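Local coordinates for protein integrase (Bovine immunodeficiency virus, PDB 3KKS) that forms the catalytic core of a retroviral integrase, the enzyme that probably joins viral DNA to the host chromosome, at residues Met7-Trp12 with Pro63-His68; Val21-Gly26 with Pro89-Val94; Leu57-Gly62 with Ile79-Gly84. All coordinates share one frame; numbering follows the deposited sequence.

Contact 1 (Met7-Trp12 with Pro63-His68); sequences MDNTHW and PCFTAH
The Phe-65 ring meets Met-7, Asp-8 and Asn-9 obliquely. This packs the short helix 63-66 onto strand 4-12, a central strand of the RNase H-like integrase core. No hydrogen bond crosses the contact. Its closest part is the Asn-9 amide at the end of the Phe-65 ring. The two side chains reach toward each other tip to tip, with amide and ring planes only 18° apart. The backbone closes in as well, with Asp-8 CA 3.9 Å from Phe-65 CZ. The Asp-8 side chain starts away from the helix, and its OD1 lies near Asp-60 OD2. By family resemblance the two are probably the metal-binding aspartates of the Asp-Asp-Glu active site. Met-7 gives the buried but more distant side. Met-7 and Phe-65 slide past each other in opposite directions. Met-7 CG sits between its own backbone N and carbonyl carbon (chi1 55°), and the chain beyond it is extended. CE comes 3.9 Å from Phe-65 CD1. Met-7 SD lies 4.9 Å from the centroid of the Phe-65 ring, 48° off the ring normal. This is an oblique Met-aromatic contact. Ser-59 of strand 56-59 touches both Met-7 and Phe-65. Asn-9 and Cys-64, by contrast, are partly exposed. Cys-64 SG lies over the centre of the Phe-65 ring, 4.1 Å above its plane. The amide nitrogen closes this corner: Asn-9 ND2 is 3.2 Å from Phe-65 CZ and 3.3 Å from Cys-64 SG.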
ATOM      1  N   MET A   7      -1.130  -0.975   5.666  1.00 26.26           N
ATOM      2  CA  MET A   7      -2.221  -0.389   4.920  1.00 27.51           C
ATOM      3  C   MET A   7      -2.977   0.661   5.704  1.00 29.12           C
ATOM      4  O   MET A   7      -3.057   0.607   6.929  1.00 28.06           O
ATOM      5  CB  MET A   7      -3.187  -1.487   4.492  1.00 27.46           C
ATOM      6  CG  MET A   7      -3.691  -2.330   5.644  1.00 26.67           C
ATOM      7  SD  MET A   7      -4.838  -3.628   5.113  1.00 28.93           S
ATOM      8  CE  MET A   7      -5.130  -4.445   6.722  1.00 26.12           C
ATOM      9  N   ASP A   8      -3.542   1.610   4.968  1.00 31.05           N
ATOM     10  CA  ASP A   8      -4.320   2.697   5.537  1.00 33.51           C
ATOM     11  C   ASP A   8      -5.245   3.217   4.451  1.00 32.95           C
ATOM     12  O   ASP A   8      -4.998   3.031   3.259  1.00 31.12           O
ATOM     13  CB  ASP A   8      -3.411   3.846   5.993  1.00 36.17           C
ATOM     14  CG  ASP A   8      -2.628   3.517   7.250  1.00 40.09           C
ATOM     15  OD1 ASP A   8      -3.267   3.325   8.314  1.00 44.47           O
ATOM     16  OD2 ASP A   8      -1.377   3.455   7.178  1.00 38.82           O
ATOM     17  N   ASN A   9      -6.327   3.849   4.877  1.00 32.94           N
ATOM     18  CA  ASN A   9      -7.267   4.442   3.955  1.00 34.04           C
ATOM     19  C   ASN A   9      -6.983   5.924   4.013  1.00 33.72           C
ATOM     20  O   ASN A   9      -6.701   6.461   5.082  1.00 32.59           O
ATOM     21  CB  ASN A   9      -8.703   4.174   4.393  1.00 34.22           C
ATOM     22  CG  ASN A   9      -9.102   2.740   4.187  1.00 35.63           C
ATOM     23  OD1 ASN A   9      -8.866   2.172   3.124  1.00 34.45           O
ATOM     24  ND2 ASN A   9      -9.719   2.142   5.197  1.00 37.83           N
ATOM     25  N   THR A  10      -7.023   6.582   2.865  1.00 33.21           N
ATOM     26  CA  THR A  10      -6.782   8.010   2.838  1.00 34.11           C
ATOM     27  C   THR A  10      -7.822   8.643   1.949  1.00 34.46           C
ATOM     28  O   THR A  10      -8.615   7.957   1.308  1.00 34.28           O
ATOM     29  CB  THR A  10      -5.403   8.355   2.265  1.00 34.52           C
ATOM     30  OG1 THR A  10      -5.345   7.954   0.892  1.00 34.62           O
ATOM     31  CG2 THR A  10      -4.317   7.650   3.043  1.00 36.62           C
ATOM     32  N   HIS A  11      -7.805   9.964   1.913  1.00 34.65           N
ATOM     33  CA  HIS A  11      -8.734  10.707   1.093  1.00 36.54           C
ATOM     34  C   HIS A  11      -7.992  11.688   0.227  1.00 37.11           C
ATOM     35  O   HIS A  11      -7.023  12.316   0.636  1.00 37.37           O
ATOM     36  CB  HIS A  11      -9.727  11.475   1.960  1.00 37.69           C
ATOM     37  CG  HIS A  11     -10.542  10.603   2.850  1.00 37.29           C
ATOM     38  ND1 HIS A  11     -11.847  10.258   2.572  1.00 40.41           N
ATOM     39  CD2 HIS A  11     -10.216   9.951   3.996  1.00 38.39           C
ATOM     40  CE1 HIS A  11     -12.287   9.431   3.500  1.00 38.73           C
ATOM     41  NE2 HIS A  11     -11.321   9.228   4.374  1.00 39.00           N
ATOM     42  N   TRP A  12      -8.487  11.797  -0.988  1.00 36.56           N
ATOM     43  CA  TRP A  12      -7.979  12.702  -1.994  1.00 36.95           C
ATOM     44  C   TRP A  12      -9.286  13.258  -2.535  1.00 37.47           C
ATOM     45  O   TRP A  12      -9.955  12.600  -3.317  1.00 37.04           O
ATOM     46  CB  TRP A  12      -7.250  11.913  -3.056  1.00 34.67           C
ATOM     47  CG  TRP A  12      -6.808  12.790  -4.133  1.00 32.84           C
ATOM     48  CD1 TRP A  12      -7.280  12.837  -5.398  1.00 31.87           C
ATOM     49  CD2 TRP A  12      -5.764  13.742  -4.040  1.00 32.06           C
ATOM     50  NE1 TRP A  12      -6.577  13.765  -6.121  1.00 31.41           N
ATOM     51  CE2 TRP A  12      -5.636  14.337  -5.310  1.00 31.61           C
ATOM     52  CE3 TRP A  12      -4.910  14.149  -3.006  1.00 31.51           C
ATOM     53  CZ2 TRP A  12      -4.688  15.328  -5.577  1.00 33.21           C
ATOM     54  CZ3 TRP A  12      -3.953  15.145  -3.269  1.00 31.57           C
ATOM     55  CH2 TRP A  12      -3.852  15.716  -4.551  1.00 31.59           C
ATOM     56  N   PRO A  63     -12.197   0.199  12.259  1.00 44.51           N
ATOM     57  CA  PRO A  63     -13.219  -0.849  12.188  1.00 43.90           C
ATOM     58  C   PRO A  63     -13.121  -1.702  10.929  1.00 43.50           C
ATOM     59  O   PRO A  63     -13.281  -2.917  10.984  1.00 44.11           O
ATOM     60  CB  PRO A  63     -14.523  -0.060  12.233  1.00 42.75           C
ATOM     61  CG  PRO A  63     -14.173   1.098  13.083  1.00 42.79           C
ATOM     62  CD  PRO A  63     -12.813   1.502  12.564  1.00 44.02           C
ATOM     63  N   CYS A  64     -12.863  -1.066   9.792  1.00 43.98           N
ATOM     64  CA  CYS A  64     -12.776  -1.800   8.536  1.00 43.46           C
ATOM     65  C   CYS A  64     -11.501  -2.628   8.426  1.00 41.56           C
ATOM     66  O   CYS A  64     -11.313  -3.352   7.454  1.00 42.16           O
ATOM     67  CB  CYS A  64     -12.883  -0.839   7.346  1.00 45.06           C
ATOM     68  SG  CYS A  64     -11.574   0.376   7.252  1.00 48.37           S
ATOM     69  N   PHE A  65     -10.626  -2.521   9.423  1.00 40.83           N
ATOM     70  CA  PHE A  65      -9.383  -3.286   9.430  1.00 38.98           C
ATOM     71  C   PHE A  65      -9.409  -4.372  10.504  1.00 39.59           C
ATOM     72  O   PHE A  65      -8.592  -5.292  10.470  1.00 39.43           O
ATOM     73  CB  PHE A  65      -8.166  -2.379   9.687  1.00 38.79           C
ATOM     74  CG  PHE A  65      -7.882  -1.391   8.583  1.00 38.58           C
ATOM     75  CD1 PHE A  65      -7.891  -1.787   7.250  1.00 37.96           C
ATOM     76  CD2 PHE A  65      -7.591  -0.062   8.880  1.00 37.60           C
ATOM     77  CE1 PHE A  65      -7.615  -0.873   6.228  1.00 38.72           C
ATOM     78  CE2 PHE A  65      -7.314   0.862   7.868  1.00 36.34           C
ATOM     79  CZ  PHE A  65      -7.327   0.454   6.538  1.00 37.99           C
ATOM     80  N   THR A  66     -10.340  -4.268  11.455  1.00 39.68           N
ATOM     81  CA  THR A  66     -10.420  -5.242  12.549  1.00 39.74           C
ATOM     82  C   THR A  66     -11.607  -6.204  12.527  1.00 40.06           C
ATOM     83  O   THR A  66     -11.741  -7.040  13.426  1.00 40.09           O
ATOM     84  CB  THR A  66     -10.413  -4.536  13.936  1.00 39.87           C
ATOM     85  OG1 THR A  66     -11.479  -3.582  14.001  1.00 38.14           O
ATOM     86  CG2 THR A  66      -9.096  -3.823  14.169  1.00 40.25           C
ATOM     87  N   ALA A  67     -12.464  -6.098  11.517  1.00 40.49           N
ATOM     88  CA  ALA A  67     -13.628  -6.978  11.413  1.00 39.11           C
ATOM     89  C   ALA A  67     -13.188  -8.438  11.317  1.00 39.82           C
ATOM     90  O   ALA A  67     -12.081  -8.723  10.856  1.00 38.24           O
ATOM     91  CB  ALA A  67     -14.451  -6.601  10.194  1.00 38.70           C
ATOM     92  N   HIS A  68     -14.045  -9.355  11.770  1.00 40.26           N
ATOM     93  CA  HIS A  68     -13.740 -10.785  11.709  1.00 41.41           C
ATOM     94  C   HIS A  68     -13.483 -11.153  10.254  1.00 38.96           C
ATOM     95  O   HIS A  68     -12.722 -12.071   9.951  1.00 38.46           O
ATOM     96  CB  HIS A  68     -14.908 -11.616  12.256  1.00 45.85           C
ATOM     97  CG  HIS A  68     -14.968 -11.656  13.750  1.00 49.94           C
ATOM     98  ND1 HIS A  68     -16.138 -11.896  14.444  1.00 52.52           N
ATOM     99  CD2 HIS A  68     -14.002 -11.497  14.685  1.00 51.76           C
ATOM    100  CE1 HIS A  68     -15.887 -11.878  15.741  1.00 53.57           C
ATOM    101  NE2 HIS A  68     -14.600 -11.638  15.915  1.00 53.14           N
TER

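Contact 2 (Val21-Gly26 with Pro89-Val94); sequences VETNSG and PQSQGV
Glu-22 OE2 grips the turn that sets Thr-23 and Gly-26 against Ser-91 and Val-94. It accepts from Ser-25 N at 2.9 Å, and this donor stands above the carboxylate plane. Ser-25 OG also approaches the same oxygen, but so closely that its exact position is doubtful. The other carboxylate oxygen is used too: Asn-24 N donates to Glu-22 OE1 at 3.2 Å, again from above the plane. The buried carboxylate thus binds two successive backbone N-H groups, which would probably help to stabilise its charge. The turn is closed by a backbone bond from Gly-26 N to Glu-22 O, 2.7 Å long. Gly-26 has a positive phi, at which a side chain would press on the carbonyl oxygen of Ser-25.

The first turns of helix 89-109 pack on this bend without a hydrogen bond between the two segments. Val-94 points at it. Its CG1 is anti to the backbone N (chi1 -180°) and lies 3.8 Å from Gly-26 CA. Both methyls of Val-94 touch one backbone oxygen, with CG1 and CG2 each 4.1 Å from Thr-23 O. CG1 also faces Val-21 CG1 at 4.3 Å, a looser apolar contact at the end of the strand. One turn earlier in the helix, Ser-91 OG lies 3.7 Å from the methyl Thr-23 CG2. Thr-23 OG1 binds Leu-4 O instead.

The bend follows strand 15-22 and lies between two helices. Helix 89-109 touches Thr-23 and Gly-26, helix 139-148 meets Glu-22 and Ser-25 through Tyr-143, and strand 4-12 runs alongside in the sheet.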
ATOM      1  N   VAL A  21       1.869  -0.048   1.762  1.00 21.09           N
ATOM      2  CA  VAL A  21       3.278   0.194   1.500  1.00 21.78           C
ATOM      3  C   VAL A  21       4.118  -0.971   1.985  1.00 23.76           C
ATOM      4  O   VAL A  21       3.973  -1.414   3.128  1.00 25.07           O
ATOM      5  CB  VAL A  21       3.779   1.473   2.206  1.00 21.36           C
ATOM      6  CG1 VAL A  21       5.267   1.691   1.898  1.00 17.94           C
ATOM      7  CG2 VAL A  21       2.947   2.670   1.757  1.00 19.49           C
ATOM      8  N   GLU A  22       4.993  -1.477   1.122  1.00 22.90           N
ATOM      9  CA  GLU A  22       5.857  -2.579   1.521  1.00 25.00           C
ATOM     10  C   GLU A  22       7.039  -1.906   2.214  1.00 25.18           C
ATOM     11  O   GLU A  22       7.775  -1.147   1.595  1.00 25.80           O
ATOM     12  CB  GLU A  22       6.300  -3.380   0.297  1.00 25.87           C
ATOM     13  CG  GLU A  22       6.820  -4.774   0.626  1.00 28.54           C
ATOM     14  CD  GLU A  22       8.323  -4.814   0.817  1.00 27.94           C
ATOM     15  OE1 GLU A  22       8.778  -5.281   1.875  1.00 28.15           O
ATOM     16  OE2 GLU A  22       9.048  -4.383  -0.101  1.00 29.65           O
ATOM     17  N   THR A  23       7.202  -2.190   3.502  1.00 26.71           N
ATOM     18  CA  THR A  23       8.237  -1.572   4.335  1.00 27.64           C
ATOM     19  C   THR A  23       9.682  -1.659   3.880  1.00 27.46           C
ATOM     20  O   THR A  23      10.416  -0.674   3.955  1.00 28.40           O
ATOM     21  CB  THR A  23       8.170  -2.100   5.784  1.00 26.28           C
ATOM     22  OG1 THR A  23       8.393  -3.514   5.793  1.00 30.56           O
ATOM     23  CG2 THR A  23       6.820  -1.821   6.382  1.00 26.81           C
ATOM     24  N   ASN A  24      10.111  -2.821   3.412  1.00 28.62           N
ATOM     25  CA  ASN A  24      11.494  -2.955   2.978  1.00 27.94           C
ATOM     26  C   ASN A  24      11.816  -2.177   1.707  1.00 27.21           C
ATOM     27  O   ASN A  24      12.764  -1.398   1.674  1.00 27.77           O
ATOM     28  CB  ASN A  24      11.856  -4.423   2.772  1.00 27.23           C
ATOM     29  CG  ASN A  24      13.304  -4.610   2.338  1.00 30.46           C
ATOM     30  OD1 ASN A  24      14.236  -4.224   3.047  1.00 31.33           O
ATOM     31  ND2 ASN A  24      13.500  -5.204   1.169  1.00 30.08           N
ATOM     32  N   SER A  25      11.029  -2.376   0.660  1.00 25.63           N
ATOM     33  CA  SER A  25      11.292  -1.695  -0.602  1.00 24.27           C
ATOM     34  C   SER A  25      10.673  -0.303  -0.709  1.00 22.95           C
ATOM     35  O   SER A  25      11.122   0.512  -1.505  1.00 23.73           O
ATOM     36  CB  SER A  25      10.787  -2.550  -1.766  1.00 23.30           C
ATOM     37  OG  SER A  25       9.372  -2.638  -1.727  1.00 23.82           O
ATOM     38  N   GLY A  26       9.652  -0.024   0.092  1.00 22.16           N
ATOM     39  CA  GLY A  26       9.005   1.271  -0.009  1.00 21.15           C
ATOM     40  C   GLY A  26       8.031   1.275  -1.179  1.00 21.36           C
ATOM     41  O   GLY A  26       7.424   2.295  -1.489  1.00 21.87           O
ATOM     42  N   PRO A  89       9.778   2.133  14.465  1.00 59.53           N
ATOM     43  CA  PRO A  89      10.219   3.480  14.072  1.00 58.63           C
ATOM     44  C   PRO A  89      10.568   3.707  12.599  1.00 56.68           C
ATOM     45  O   PRO A  89      10.028   4.612  11.958  1.00 55.30           O
ATOM     46  CB  PRO A  89      11.416   3.726  14.990  1.00 59.32           C
ATOM     47  CG  PRO A  89      11.009   3.017  16.238  1.00 59.49           C
ATOM     48  CD  PRO A  89      10.460   1.712  15.704  1.00 59.75           C
ATOM     49  N   GLN A  90      11.478   2.892  12.075  1.00 54.36           N
ATOM     50  CA  GLN A  90      11.914   3.019  10.690  1.00 52.78           C
ATOM     51  C   GLN A  90      10.808   2.768   9.665  1.00 51.73           C
ATOM     52  O   GLN A  90      10.747   3.442   8.641  1.00 50.88           O
ATOM     53  CB  GLN A  90      13.097   2.078  10.429  1.00 52.98           C
ATOM     54  CG  GLN A  90      14.371   2.463  11.177  1.00 50.99           C
ATOM     55  CD  GLN A  90      15.056   3.685  10.585  1.00 51.16           C
ATOM     56  OE1 GLN A  90      15.589   3.635   9.475  1.00 49.91           O
ATOM     57  NE2 GLN A  90      15.044   4.788  11.324  1.00 49.77           N
ATOM     58  N   SER A  91       9.935   1.803   9.935  1.00 50.07           N
ATOM     59  CA  SER A  91       8.847   1.505   9.008  1.00 48.52           C
ATOM     60  C   SER A  91       7.882   2.680   8.910  1.00 47.20           C
ATOM     61  O   SER A  91       7.457   3.059   7.818  1.00 47.66           O
ATOM     62  CB  SER A  91       8.075   0.259   9.457  1.00 50.60           C
ATOM     63  OG  SER A  91       8.871  -0.910   9.364  1.00 52.58           O
ATOM     64  N   GLN A  92       7.541   3.257  10.057  1.00 45.48           N
ATOM     65  CA  GLN A  92       6.615   4.379  10.091  1.00 43.77           C
ATOM     66  C   GLN A  92       7.171   5.526   9.253  1.00 41.35           C
ATOM     67  O   GLN A  92       6.421   6.273   8.632  1.00 39.88           O
ATOM     68  CB  GLN A  92       6.383   4.828  11.538  1.00 44.98           C
ATOM     69  CG  GLN A  92       5.127   5.663  11.753  1.00 47.93           C
ATOM     70  CD  GLN A  92       3.865   4.978  11.242  1.00 51.33           C
ATOM     71  OE1 GLN A  92       3.721   3.758  11.339  1.00 52.30           O
ATOM     72  NE2 GLN A  92       2.938   5.769  10.707  1.00 52.19           N
ATOM     73  N   GLY A  93       8.494   5.649   9.228  1.00 39.01           N
ATOM     74  CA  GLY A  93       9.113   6.702   8.446  1.00 38.55           C
ATOM     75  C   GLY A  93       8.803   6.499   6.974  1.00 37.80           C
ATOM     76  O   GLY A  93       8.267   7.385   6.311  1.00 37.18           O
ATOM     77  N   VAL A  94       9.138   5.316   6.467  1.00 35.44           N
ATOM     78  CA  VAL A  94       8.895   4.967   5.075  1.00 32.84           C
ATOM     79  C   VAL A  94       7.429   5.201   4.678  1.00 30.81           C
ATOM     80  O   VAL A  94       7.148   5.821   3.655  1.00 31.15           O
ATOM     81  CB  VAL A  94       9.269   3.482   4.817  1.00 33.65           C
ATOM     82  CG1 VAL A  94       9.024   3.114   3.357  1.00 33.26           C
ATOM     83  CG2 VAL A  94      10.731   3.242   5.184  1.00 34.01           C
TER

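Contact 3 (Leu57-Gly62 with Ile79-Gly84); sequences LHSDNG and ITKTTG
His-58 CG is anti to the backbone N (chi1 -172°), and chi2 near 68° turns ND1 of the ring to the hydroxyl of Thr-82. Thr-82 OG1 sits between its own N and carbonyl carbon. Ring and hydroxyl thus meet across two neighbouring strands. Segments 57-59 and 80-83 of these strands run parallel, 14° apart, and helices 63-66 and 68-76 connect them. This is a beta-alpha-beta crossover at one side of the RNase H-like sheet. The two side chains cross at about a right angle. His-58 ND1 and Thr-82 OG1 share a hydrogen bond of 2.6 Å, in which either could be the donor. The hydroxyl has a second imidazole partner in His-56 NE2, so two rings fix it. The edge of the His-58 ring also approaches Gly-84, with NE2 3.6 Å from Gly-84 O. Tyr-87 packs edge-to-face with the same ring.

The backbone ladder is firm at its start. Leu-57 N donates to Thr-80 O at 2.7 Å, and Thr-82 N to Leu-57 O at 3.0 Å. The first bond is nearly straight, the second a little bent. Farther on, the bond from Gly-84 N to Ser-59 O is weak. Leu-57 CB packs on Ile-79 CG2 at 3.8 Å, with Cys-74 of helix 68-76 against both residues. Lys-81 is extended to CE, then bends, and its NZ hydrogen-bonds Phe-65 O. After the strand, Asp-60 forms an Asx turn. Its OD1 accepts from Gly-62 N at 2.6 Å, on the anti side of the carboxylate.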
ATOM      1  N   LEU A  57       0.661  -8.225   7.596  1.00 30.55           N
ATOM      2  CA  LEU A  57      -0.157  -7.052   7.325  1.00 31.06           C
ATOM      3  C   LEU A  57      -0.369  -6.250   8.609  1.00 32.76           C
ATOM      4  O   LEU A  57      -0.733  -6.809   9.642  1.00 31.81           O
ATOM      5  CB  LEU A  57      -1.500  -7.504   6.751  1.00 30.45           C
ATOM      6  CG  LEU A  57      -2.299  -6.563   5.848  1.00 33.48           C
ATOM      7  CD1 LEU A  57      -1.416  -5.977   4.756  1.00 32.61           C
ATOM      8  CD2 LEU A  57      -3.444  -7.349   5.220  1.00 34.13           C
ATOM      9  N   HIS A  58      -0.136  -4.942   8.540  1.00 32.92           N
ATOM     10  CA  HIS A  58      -0.296  -4.066   9.699  1.00 33.09           C
ATOM     11  C   HIS A  58      -1.199  -2.879   9.362  1.00 33.70           C
ATOM     12  O   HIS A  58      -1.283  -2.465   8.206  1.00 32.54           O
ATOM     13  CB  HIS A  58       1.074  -3.551  10.147  1.00 34.99           C
ATOM     14  CG  HIS A  58       1.047  -2.788  11.437  1.00 35.88           C
ATOM     15  ND1 HIS A  58       0.764  -3.385  12.649  1.00 37.53           N
ATOM     16  CD2 HIS A  58       1.268  -1.483  11.703  1.00 37.03           C
ATOM     17  CE1 HIS A  58       0.812  -2.474  13.606  1.00 36.20           C
ATOM     18  NE2 HIS A  58       1.116  -1.312  13.059  1.00 37.05           N
ATOM     19  N   SER A  59      -1.874  -2.336  10.371  1.00 33.02           N
ATOM     20  CA  SER A  59      -2.759  -1.186  10.188  1.00 33.44           C
ATOM     21  C   SER A  59      -3.197  -0.621  11.539  1.00 35.82           C
ATOM     22  O   SER A  59      -2.748  -1.087  12.586  1.00 35.39           O
ATOM     23  CB  SER A  59      -3.995  -1.596   9.406  1.00 30.53           C
ATOM     24  OG  SER A  59      -4.704  -2.595  10.106  1.00 30.73           O
ATOM     25  N   ASP A  60      -4.070   0.383  11.515  1.00 38.34           N
ATOM     26  CA  ASP A  60      -4.568   0.955  12.758  1.00 40.94           C
ATOM     27  C   ASP A  60      -5.798   0.175  13.195  1.00 42.35           C
ATOM     28  O   ASP A  60      -6.226  -0.754  12.516  1.00 41.69           O
ATOM     29  CB  ASP A  60      -4.913   2.445  12.607  1.00 41.50           C
ATOM     30  CG  ASP A  60      -5.945   2.713  11.526  1.00 44.61           C
ATOM     31  OD1 ASP A  60      -6.980   2.023  11.491  1.00 44.13           O
ATOM     32  OD2 ASP A  60      -5.722   3.635  10.711  1.00 47.22           O
ATOM     33  N   ASN A  61      -6.366   0.572  14.326  1.00 44.43           N
ATOM     34  CA  ASN A  61      -7.531  -0.087  14.896  1.00 46.06           C
ATOM     35  C   ASN A  61      -8.840   0.248  14.196  1.00 46.86           C
ATOM     36  O   ASN A  61      -9.922  -0.011  14.727  1.00 47.44           O
ATOM     37  CB  ASN A  61      -7.631   0.270  16.377  1.00 48.24           C
ATOM     38  CG  ASN A  61      -7.811  -0.946  17.248  1.00 50.82           C
ATOM     39  OD1 ASN A  61      -7.169  -1.975  17.028  1.00 52.05           O
ATOM     40  ND2 ASN A  61      -8.673  -0.836  18.256  1.00 52.70           N
ATOM     41  N   GLY A  62      -8.745   0.825  13.006  1.00 45.67           N
ATOM     42  CA  GLY A  62      -9.949   1.163  12.279  1.00 45.70           C
ATOM     43  C   GLY A  62     -10.881  -0.029  12.195  1.00 44.85           C
ATOM     44  O   GLY A  62     -10.425  -1.167  12.089  1.00 45.99           O
ATOM     45  N   ILE A  79      -1.591 -14.980   6.498  1.00 35.36           N
ATOM     46  CA  ILE A  79      -0.935 -13.690   6.678  1.00 33.45           C
ATOM     47  C   ILE A  79      -0.959 -13.257   8.141  1.00 32.09           C
ATOM     48  O   ILE A  79      -2.001 -13.259   8.780  1.00 31.82           O
ATOM     49  CB  ILE A  79      -1.629 -12.590   5.839  1.00 30.82           C
ATOM     50  CG1 ILE A  79      -1.433 -12.860   4.347  1.00 31.70           C
ATOM     51  CG2 ILE A  79      -1.069 -11.226   6.201  1.00 31.50           C
ATOM     52  CD1 ILE A  79      -2.208 -11.908   3.458  1.00 28.75           C
ATOM     53  N   THR A  80       0.195 -12.888   8.669  1.00 32.77           N
ATOM     54  CA  THR A  80       0.256 -12.435  10.047  1.00 34.00           C
ATOM     55  C   THR A  80      -0.344 -11.039  10.064  1.00 34.72           C
ATOM     56  O   THR A  80       0.022 -10.194   9.252  1.00 36.08           O
ATOM     57  CB  THR A  80       1.695 -12.369  10.541  1.00 32.89           C
ATOM     58  OG1 THR A  80       2.313 -13.644  10.350  1.00 35.12           O
ATOM     59  CG2 THR A  80       1.735 -12.010  12.018  1.00 35.98           C
ATOM     60  N   LYS A  81      -1.277 -10.800  10.974  1.00 35.43           N
ATOM     61  CA  LYS A  81      -1.913  -9.497  11.061  1.00 36.53           C
ATOM     62  C   LYS A  81      -1.733  -8.883  12.436  1.00 37.69           C
ATOM     63  O   LYS A  81      -1.881  -9.559  13.453  1.00 37.30           O
ATOM     64  CB  LYS A  81      -3.403  -9.611  10.732  1.00 35.31           C
ATOM     65  CG  LYS A  81      -4.187  -8.325  10.937  1.00 33.95           C
ATOM     66  CD  LYS A  81      -5.651  -8.502  10.550  1.00 35.68           C
ATOM     67  CE  LYS A  81      -6.511  -7.381  11.112  1.00 35.47           C
ATOM     68  NZ  LYS A  81      -6.015  -6.041  10.734  1.00 38.17           N
ATOM     69  N   THR A  82      -1.401  -7.597  12.452  1.00 39.05           N
ATOM     70  CA  THR A  82      -1.198  -6.860  13.692  1.00 41.60           C
ATOM     71  C   THR A  82      -1.900  -5.516  13.585  1.00 43.02           C
ATOM     72  O   THR A  82      -2.340  -5.124  12.503  1.00 41.48           O
ATOM     73  CB  THR A  82       0.307  -6.649  13.987  1.00 41.60           C
ATOM     74  OG1 THR A  82       0.941  -6.004  12.875  1.00 39.98           O
ATOM     75  CG2 THR A  82       0.983  -7.996  14.246  1.00 42.53           C
ATOM     76  N   THR A  83      -2.000  -4.815  14.710  1.00 44.68           N
ATOM     77  CA  THR A  83      -2.682  -3.527  14.748  1.00 48.20           C
ATOM     78  C   THR A  83      -2.023  -2.535  15.710  1.00 49.66           C
ATOM     79  O   THR A  83      -1.177  -2.905  16.523  1.00 49.23           O
ATOM     80  CB  THR A  83      -4.166  -3.732  15.146  1.00 48.32           C
ATOM     81  OG1 THR A  83      -4.796  -4.593  14.189  1.00 48.97           O
ATOM     82  CG2 THR A  83      -4.915  -2.408  15.183  1.00 49.33           C
ATOM     83  N   GLY A  84      -2.408  -1.268  15.598  1.00 51.41           N
ATOM     84  CA  GLY A  84      -1.856  -0.248  16.466  1.00 55.36           C
ATOM     85  C   GLY A  84      -0.560   0.360  15.970  1.00 57.04           C
ATOM     86  O   GLY A  84       0.526  -0.045  16.382  1.00 58.01           O
TER

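Overall arrangement
The three contacts share one mixed five-stranded sheet. Contacts 1 and 3 touch, with centres about 10 Å apart. Met-7 N probably bonds to His-58 O, joining neighbouring strands 4-12 and 56-59. The centre of contact 2 is about 18 Å from that of contact 1 and 14 Å from that of contact 3. Along the chain the order is 7-12, 21-26, 57-62, 63-68, 79-84, 89-94. Contact 1 interleaves with the other two; contact 3 falls between the segments of contact 2. Contact 1 ties helix 63-66 and contact 2 helix 89-109 to the sheet; contact 3 pairs strands 56-59 and 80-83. Contacts 1 and 3 carry the probable metal-binding acids Asp-8 and Asp-60.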